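Local coordinates for protein putative oxidoreductase (Thermus thermophilus, PDB 2ISM) that is a putative oxidoreductase of unconfirmed function, built as a six-bladed beta-propeller and carrying a bound calcium ion, at residues B[215-220]-B[273-278]; B[289-294]-B[305-310]; B[332-337]-B[344-349]. One frame throughout, in Å; residues are numbered along the deposited sequence.

The three contacts occupy three different places in one six-bladed beta-propeller. Contact 1 is buried and lies between two adjacent blades: no hydrogen bond joins its two segments, and apolar and aromatic side chains do the work. Contact 2 lies within the second of those blades, where it joins the third and fourth strands, 289-298 and 301-312, as a hairpin. It is partly buried, and a backbone ladder is combined with salt bridges on one face of the sheet. Contacts 1 and 2 thus share a sheet, their centres about 12 Å apart. Contact 3 is about 22 Å and 21 Å from them, centre to centre, in the blade that closes the ring. Although buried, it is chiefly polar.

Contact 1. Residues B[215-220]-B[273-278]; sequences ELFSSE and LAFFRG
Phe217 and Phe275 form the aromatic part of this contact as a T-shaped (edge-to-face) pair. Phe275 presents the edge that carries CZ and CE2, and Phe217 receives it on a face, off centre toward CD2. The closest approach is Phe275 CZ to Phe217 CD2 at 3.4 Å; the ring centroids are 5.0 Å apart and the planes meet at 76°. Edge C-H groups therefore point into the pi cloud, a favourable way for two rings to fill a buried seam. CB of Phe217 points toward the other strand, and CG stands anti to the carbonyl carbon, beside the backbone N (chi1 -71°).

Aliphatic packing continues the seam with Leu273. Its CG lies 3.9 Å from Ser219 CB, while CD2 reaches Phe217 CB at 4.2 Å. The other methyl, CD1, rests 3.9 Å from Phe217 O. A branched leucine can thus touch three successive residues, and the small Ser219 lets it come close to the strand.

The setting is the interface between consecutive propeller blades. Strand 216-220 is second in its blade, strand 270-276 first in the next, and with axes 7.8 Å apart they are packed face against face, not paired in one sheet. Leu280, on the neighbouring strand of the second blade, touches Phe217, Leu273 and Phe275, and Ala208 of the first blade adds to the cover over Leu273 and Phe275.

Polar groups are satisfied around the apolar seam. Ser219 OG bonds to Gly271 O on the opposing strand, and Ser218, whose CB points away from that strand, bonds through OG to Gly206 O. Glu220 pairs by its backbone with Glu233, which together with Tyr243 belongs to the calcium site; the Ser218 side chain is about 10 Å from the ion.

Contact 2. Residues B[289-294]-B[305-310]; sequences ALLRLV and LRVETA
Arg292 and Glu308 form an antiparallel hydrogen-bonded pair between strands 289-298 and 301-312, their backbones joined both ways: Arg292 N to Glu308 O at 2.6 Å and Glu308 N to Arg292 O at 2.9 Å. On the face that also carries Val294 and Arg306, their side chains form a salt bridge, Arg292 NH1 to Glu308 OE1 at 3.1 Å. As a hydrogen bond it is weak, bent to 134°, and the guanidinium and carboxylate planes are nearly perpendicular.

The other carboxylate oxygen, Glu308 OE2, takes a straighter bond from Arg306 NE at 2.9 Å. The acceptor lies in the guanidinium plane of Arg306, whereas the donor stands above the carboxylate plane. Arg306 CG sits between the backbone N and the carbonyl carbon (chi1 61°), where it touches Val294 CG2 at 3.5 Å; the chain then runs extended to NE. The same methyl lies over the centre of the guanidinium face, 3.7 Å above its plane. Ala310 CB likewise covers a face of the Arg292 guanidinium, 3.7 Å from NH2.

The opposite face of the sheet is apolar, with Leu291 CD1 4.0 Å from Val307 CG1 and Leu293 beside the same methyl. Farther out, Tyr281 OH accepts from Arg292 NE, and Lys212 of the second subunit packs against Arg292.

Glu308 thus lies between two arginines, a setting that would probably favour its ionised form and offset their mutual repulsion.

Contact 3. Residues B[332-337]-B[344-349]; sequences TSNRDG and GDDRVL
The blade that closes the propeller ring contains this contact, in which Thr332 at the end of strand 328-332 meets Asp346 and Arg347 on the way into strand 348-351. Thr332 N donates to Arg347 O at 3.1 Å, the backbone hydrogen bond that joins the two segments.

Asp346 then grips the loop of residues 332-337. Its OD2 accepts from Arg335 N at 3.1 Å on the syn side, with the donor 31° out of the carboxylate plane. Arg335 CB lies alongside the same oxygen, and its CG, anti to the carbonyl carbon (chi1 -59°), stays close too. OD2 has a second donor in Val32 N. A short side chain with few torsions to fix suits this place because it can collect backbone N-H groups.

The loop is shaped from within by a type I turn from Ser333 to Asp336, closed by Asp336 N to Ser333 O at 2.9 Å and by Ser333 OG donating to Asp336 OD2 at 2.7 Å. A water donates to Asp345 OD1 at 2.6 Å, accepts from Arg347 NH1 at 2.9 Å and reaches the less surely placed Thr332 OG1 at 3.0 Å. Asp345 OD2 accepts from Arg342 N. Gly344 O covers the Arg347 guanidinium, whose NE forms a salt bridge with Glu25.

Beside these polar groups, Thr332 CG2 approaches Leu349 CD1 at 4.2 Å. Strand 348-351 runs between strand 328-332 and the N-terminal strand 23-27, so that both ends of the chain complete one sheet, while Asp346 touches Pro33 at the start of the next blade.

Contact 1. Residues B[215-220]-B[273-278]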
# COMPACT_ATOMS: atom_id res chain seq x y z
N GLU B 215 15.95 4.78 8.04
CA GLU B 215 16.55 6.08 7.74
C GLU B 215 15.51 7.20 7.83
O GLU B 215 14.36 7.01 7.44
CB GLU B 215 17.14 6.08 6.34
CG GLU B 215 18.38 5.22 6.17
CD GLU B 215 18.76 5.06 4.71
OE1 GLU B 215 17.97 4.46 3.96
OE2 GLU B 215 19.84 5.56 4.31
N LEU B 216 15.93 8.36 8.33
CA LEU B 216 15.05 9.51 8.47
C LEU B 216 15.10 10.42 7.25
O LEU B 216 16.17 10.78 6.78
CB LEU B 216 15.41 10.32 9.72
CG LEU B 216 14.68 11.66 9.88
CD1 LEU B 216 13.18 11.40 10.01
CD2 LEU B 216 15.20 12.39 11.11
N PHE B 217 13.93 10.79 6.75
CA PHE B 217 13.81 11.68 5.61
C PHE B 217 13.03 12.90 6.08
O PHE B 217 12.13 12.78 6.91
CB PHE B 217 13.05 11.00 4.48
CG PHE B 217 13.82 9.91 3.80
CD1 PHE B 217 14.38 10.12 2.54
CD2 PHE B 217 14.02 8.69 4.43
CE1 PHE B 217 15.12 9.12 1.92
CE2 PHE B 217 14.76 7.68 3.82
CZ PHE B 217 15.31 7.90 2.56
N SER B 218 13.39 14.06 5.55
CA SER B 218 12.73 15.30 5.94
C SER B 218 12.46 16.17 4.72
O SER B 218 13.15 16.08 3.71
CB SER B 218 13.60 16.05 6.94
OG SER B 218 13.02 17.28 7.34
N SER B 219 11.45 17.03 4.83
CA SER B 219 11.11 17.94 3.75
C SER B 219 11.24 19.34 4.30
O SER B 219 11.04 19.56 5.50
CB SER B 219 9.68 17.71 3.27
OG SER B 219 8.75 17.92 4.32
N GLU B 220 11.58 20.30 3.45
CA GLU B 220 11.68 21.67 3.92
C GLU B 220 11.53 22.69 2.80
O GLU B 220 11.83 22.41 1.64
CB GLU B 220 13.01 21.89 4.66
CG GLU B 220 14.26 21.97 3.81
CD GLU B 220 15.49 22.24 4.67
OE1 GLU B 220 15.83 21.37 5.50
OE2 GLU B 220 16.10 23.32 4.54
N LEU B 273 5.76 14.55 4.77
CA LEU B 273 5.98 13.50 3.78
C LEU B 273 5.82 12.17 4.49
O LEU B 273 5.90 12.10 5.71
CB LEU B 273 7.37 13.60 3.14
CG LEU B 273 8.64 14.00 3.90
CD1 LEU B 273 8.60 13.58 5.35
CD2 LEU B 273 9.84 13.40 3.17
N ALA B 274 5.56 11.11 3.73
CA ALA B 274 5.38 9.80 4.33
C ALA B 274 5.64 8.67 3.35
O ALA B 274 5.44 8.82 2.15
CB ALA B 274 3.96 9.67 4.88
N PHE B 275 6.11 7.54 3.88
CA PHE B 275 6.36 6.37 3.05
C PHE B 275 5.05 5.59 2.97
O PHE B 275 4.42 5.30 3.98
CB PHE B 275 7.48 5.52 3.67
CG PHE B 275 8.85 6.07 3.39
CD1 PHE B 275 9.49 5.83 2.18
CD2 PHE B 275 9.50 6.87 4.33
CE1 PHE B 275 10.74 6.37 1.90
CE2 PHE B 275 10.75 7.42 4.07
CZ PHE B 275 11.37 7.17 2.85
N PHE B 276 4.65 5.28 1.75
CA PHE B 276 3.39 4.59 1.50
C PHE B 276 3.56 3.72 0.25
O PHE B 276 3.89 4.22 -0.82
CB PHE B 276 2.30 5.65 1.28
CG PHE B 276 0.93 5.09 1.02
CD1 PHE B 276 0.24 4.41 2.02
CD2 PHE B 276 0.30 5.30 -0.21
CE1 PHE B 276 -1.06 3.95 1.80
CE2 PHE B 276 -1.00 4.85 -0.43
CZ PHE B 276 -1.68 4.17 0.57
N ARG B 277 3.36 2.42 0.42
CA ARG B 277 3.48 1.46 -0.68
C ARG B 277 4.82 1.49 -1.41
O ARG B 277 4.88 1.44 -2.65
CB ARG B 277 2.33 1.68 -1.67
CG ARG B 277 0.98 1.47 -1.01
CD ARG B 277 -0.18 1.63 -1.97
NE ARG B 277 -1.46 1.44 -1.28
CZ ARG B 277 -2.65 1.56 -1.85
NH1 ARG B 277 -2.73 1.84 -3.15
NH2 ARG B 277 -3.75 1.39 -1.14
N GLY B 278 5.91 1.55 -0.64
CA GLY B 278 7.24 1.55 -1.22
C GLY B 278 7.70 2.85 -1.84
O GLY B 278 8.83 2.94 -2.32

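Contact 2. Residues B[289-294]-B[305-310]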
# COMPACT_ATOMS: atom_id res chain seq x y z
N ALA B 289 -0.70 19.75 -4.60
CA ALA B 289 -0.69 18.38 -5.07
C ALA B 289 0.08 17.46 -4.14
O ALA B 289 0.88 17.91 -3.33
CB ALA B 289 -0.08 18.33 -6.47
N LEU B 290 -0.19 16.17 -4.28
CA LEU B 290 0.50 15.16 -3.50
C LEU B 290 1.39 14.45 -4.51
O LEU B 290 0.90 13.84 -5.45
CB LEU B 290 -0.50 14.16 -2.91
CG LEU B 290 0.11 13.01 -2.10
CD1 LEU B 290 0.77 13.55 -0.84
CD2 LEU B 290 -0.98 12.01 -1.74
N LEU B 291 2.70 14.55 -4.33
CA LEU B 291 3.63 13.92 -5.25
C LEU B 291 4.15 12.59 -4.73
O LEU B 291 4.27 12.39 -3.52
CB LEU B 291 4.81 14.85 -5.56
CG LEU B 291 4.45 16.23 -6.13
CD1 LEU B 291 5.73 16.99 -6.44
CD2 LEU B 291 3.61 16.07 -7.39
N ARG B 292 4.43 11.69 -5.66
CA ARG B 292 4.95 10.37 -5.35
C ARG B 292 6.37 10.31 -5.88
O ARG B 292 6.60 10.54 -7.07
CB ARG B 292 4.09 9.30 -6.04
CG ARG B 292 4.59 7.88 -5.86
CD ARG B 292 3.88 6.89 -6.79
NE ARG B 292 2.47 6.73 -6.48
CZ ARG B 292 1.47 7.21 -7.21
NH1 ARG B 292 1.73 7.89 -8.33
NH2 ARG B 292 0.21 7.01 -6.83
N LEU B 293 7.33 10.05 -5.00
CA LEU B 293 8.73 9.96 -5.41
C LEU B 293 9.12 8.49 -5.47
O LEU B 293 9.05 7.78 -4.46
CB LEU B 293 9.64 10.70 -4.42
CG LEU B 293 9.82 12.21 -4.57
CD1 LEU B 293 8.48 12.92 -4.51
CD2 LEU B 293 10.74 12.72 -3.47
N VAL B 294 9.50 8.03 -6.65
CA VAL B 294 9.90 6.64 -6.84
C VAL B 294 11.40 6.55 -6.58
O VAL B 294 12.20 7.18 -7.27
CB VAL B 294 9.60 6.16 -8.27
CG1 VAL B 294 9.92 4.68 -8.40
CG2 VAL B 294 8.14 6.43 -8.61
N LEU B 305 14.01 8.04 -9.02
CA LEU B 305 13.89 7.58 -10.40
C LEU B 305 12.94 8.51 -11.15
O LEU B 305 13.27 9.03 -12.21
CB LEU B 305 13.33 6.16 -10.46
CG LEU B 305 14.28 5.00 -10.17
CD1 LEU B 305 13.49 3.70 -10.19
CD2 LEU B 305 15.39 4.97 -11.22
N ARG B 306 11.76 8.71 -10.58
CA ARG B 306 10.76 9.57 -11.19
C ARG B 306 9.79 10.14 -10.15
O ARG B 306 9.64 9.60 -9.06
CB ARG B 306 9.97 8.80 -12.25
CG ARG B 306 9.20 7.60 -11.72
CD ARG B 306 8.32 6.98 -12.80
NE ARG B 306 7.54 5.85 -12.30
CZ ARG B 306 8.05 4.67 -11.98
NH1 ARG B 306 9.35 4.44 -12.12
NH2 ARG B 306 7.26 3.71 -11.52
N VAL B 307 9.15 11.25 -10.52
CA VAL B 307 8.18 11.91 -9.66
C VAL B 307 6.84 11.90 -10.37
O VAL B 307 6.75 12.25 -11.55
CB VAL B 307 8.60 13.37 -9.37
CG1 VAL B 307 7.59 14.04 -8.46
CG2 VAL B 307 9.99 13.39 -8.75
N GLU B 308 5.79 11.48 -9.66
CA GLU B 308 4.45 11.42 -10.24
C GLU B 308 3.44 12.12 -9.34
O GLU B 308 3.64 12.21 -8.13
CB GLU B 308 4.02 9.96 -10.43
CG GLU B 308 5.07 9.08 -11.10
CD GLU B 308 4.62 7.63 -11.24
OE1 GLU B 308 4.04 7.09 -10.28
OE2 GLU B 308 4.86 7.04 -12.31
N THR B 309 2.36 12.62 -9.93
CA THR B 309 1.32 13.28 -9.15
C THR B 309 0.34 12.21 -8.70
O THR B 309 -0.24 11.50 -9.52
CB THR B 309 0.57 14.33 -9.99
OG1 THR B 309 1.47 15.40 -10.32
CG2 THR B 309 -0.61 14.89 -9.21
N ALA B 310 0.16 12.09 -7.38
CA ALA B 310 -0.74 11.09 -6.82
C ALA B 310 -2.11 11.68 -6.47
O ALA B 310 -3.10 10.95 -6.37
CB ALA B 310 -0.12 10.46 -5.58

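Contact 3. Residues B[332-337]-B[344-349]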
# COMPACT_ATOMS: atom_id res chain seq x y z
N THR B 332 -5.86 19.30 4.05
CA THR B 332 -5.76 20.46 3.17
C THR B 332 -5.41 21.69 4.01
O THR B 332 -5.66 21.73 5.22
CB THR B 332 -7.07 20.70 2.41
OG1 THR B 332 -8.13 20.95 3.33
CG2 THR B 332 -7.43 19.48 1.57
N SER B 333 -4.82 22.69 3.36
CA SER B 333 -4.39 23.89 4.06
C SER B 333 -4.93 25.19 3.50
O SER B 333 -4.44 26.28 3.82
CB SER B 333 -2.87 23.85 4.23
OG SER B 333 -2.42 24.81 5.16
N ASN B 334 -5.95 25.07 2.65
CA ASN B 334 -6.57 26.22 2.00
C ASN B 334 -6.94 27.44 2.83
O ASN B 334 -7.09 28.54 2.29
CB ASN B 334 -7.80 25.74 1.23
CG ASN B 334 -7.46 24.63 0.27
OD1 ASN B 334 -8.13 23.59 0.22
ND2 ASN B 334 -6.41 24.83 -0.51
N ARG B 335 -7.06 27.26 4.14
CA ARG B 335 -7.43 28.36 5.01
C ARG B 335 -6.25 28.93 5.81
O ARG B 335 -6.46 29.65 6.78
CB ARG B 335 -8.54 27.90 5.97
CG ARG B 335 -9.80 27.43 5.25
CD ARG B 335 -10.83 26.87 6.22
NE ARG B 335 -11.29 27.87 7.18
CZ ARG B 335 -12.11 27.61 8.19
NH1 ARG B 335 -12.58 26.38 8.37
NH2 ARG B 335 -12.47 28.58 9.03
N ASP B 336 -5.03 28.62 5.40
CA ASP B 336 -3.86 29.12 6.12
C ASP B 336 -3.43 30.53 5.74
O ASP B 336 -2.38 31.00 6.17
CB ASP B 336 -2.67 28.16 5.97
CG ASP B 336 -2.16 28.07 4.54
OD1 ASP B 336 -2.50 28.93 3.71
OD2 ASP B 336 -1.38 27.13 4.26
N GLY B 337 -4.24 31.20 4.92
CA GLY B 337 -3.92 32.55 4.51
C GLY B 337 -3.18 32.67 3.19
O GLY B 337 -2.94 33.77 2.71
N GLY B 344 -16.70 24.01 3.08
CA GLY B 344 -16.27 22.77 3.71
C GLY B 344 -14.76 22.62 3.74
O GLY B 344 -14.24 21.60 4.19
N ASP B 345 -14.05 23.65 3.28
CA ASP B 345 -12.60 23.60 3.24
C ASP B 345 -11.78 23.19 4.44
O ASP B 345 -12.15 23.41 5.60
CB ASP B 345 -11.99 24.90 2.76
CG ASP B 345 -11.30 24.73 1.44
OD1 ASP B 345 -10.92 23.57 1.12
OD2 ASP B 345 -11.12 25.72 0.72
N ASP B 346 -10.63 22.64 4.11
CA ASP B 346 -9.68 22.07 5.04
C ASP B 346 -9.88 20.76 5.74
O ASP B 346 -9.85 20.61 6.97
CB ASP B 346 -9.18 23.09 6.04
CG ASP B 346 -8.14 24.01 5.42
OD1 ASP B 346 -7.94 23.86 4.19
OD2 ASP B 346 -7.55 24.86 6.11
N ARG B 347 -10.18 19.81 4.88
CA ARG B 347 -10.56 18.48 5.24
C ARG B 347 -9.42 17.52 5.49
O ARG B 347 -8.26 17.77 5.15
CB ARG B 347 -11.28 17.93 4.00
CG ARG B 347 -12.30 18.86 3.34
CD ARG B 347 -12.76 18.23 2.02
NE ARG B 347 -14.07 18.72 1.59
CZ ARG B 347 -14.29 19.94 1.10
NH1 ARG B 347 -13.30 20.80 0.99
NH2 ARG B 347 -15.52 20.30 0.75
N VAL B 348 -9.80 16.40 6.09
CA VAL B 348 -8.90 15.30 6.34
C VAL B 348 -9.37 14.35 5.24
O VAL B 348 -10.54 13.99 5.19
CB VAL B 348 -9.16 14.66 7.70
CG1 VAL B 348 -8.39 13.35 7.81
CG2 VAL B 348 -8.73 15.61 8.81
N LEU B 349 -8.46 13.97 4.35
CA LEU B 349 -8.80 13.07 3.26
C LEU B 349 -8.15 11.71 3.47
O LEU B 349 -7.05 11.61 4.00
CB LEU B 349 -8.33 13.66 1.92
CG LEU B 349 -8.81 15.07 1.58
CD1 LEU B 349 -8.15 15.54 0.30
CD2 LEU B 349 -10.33 15.08 1.44
O HOH W 1 -10.44 21.06 1.44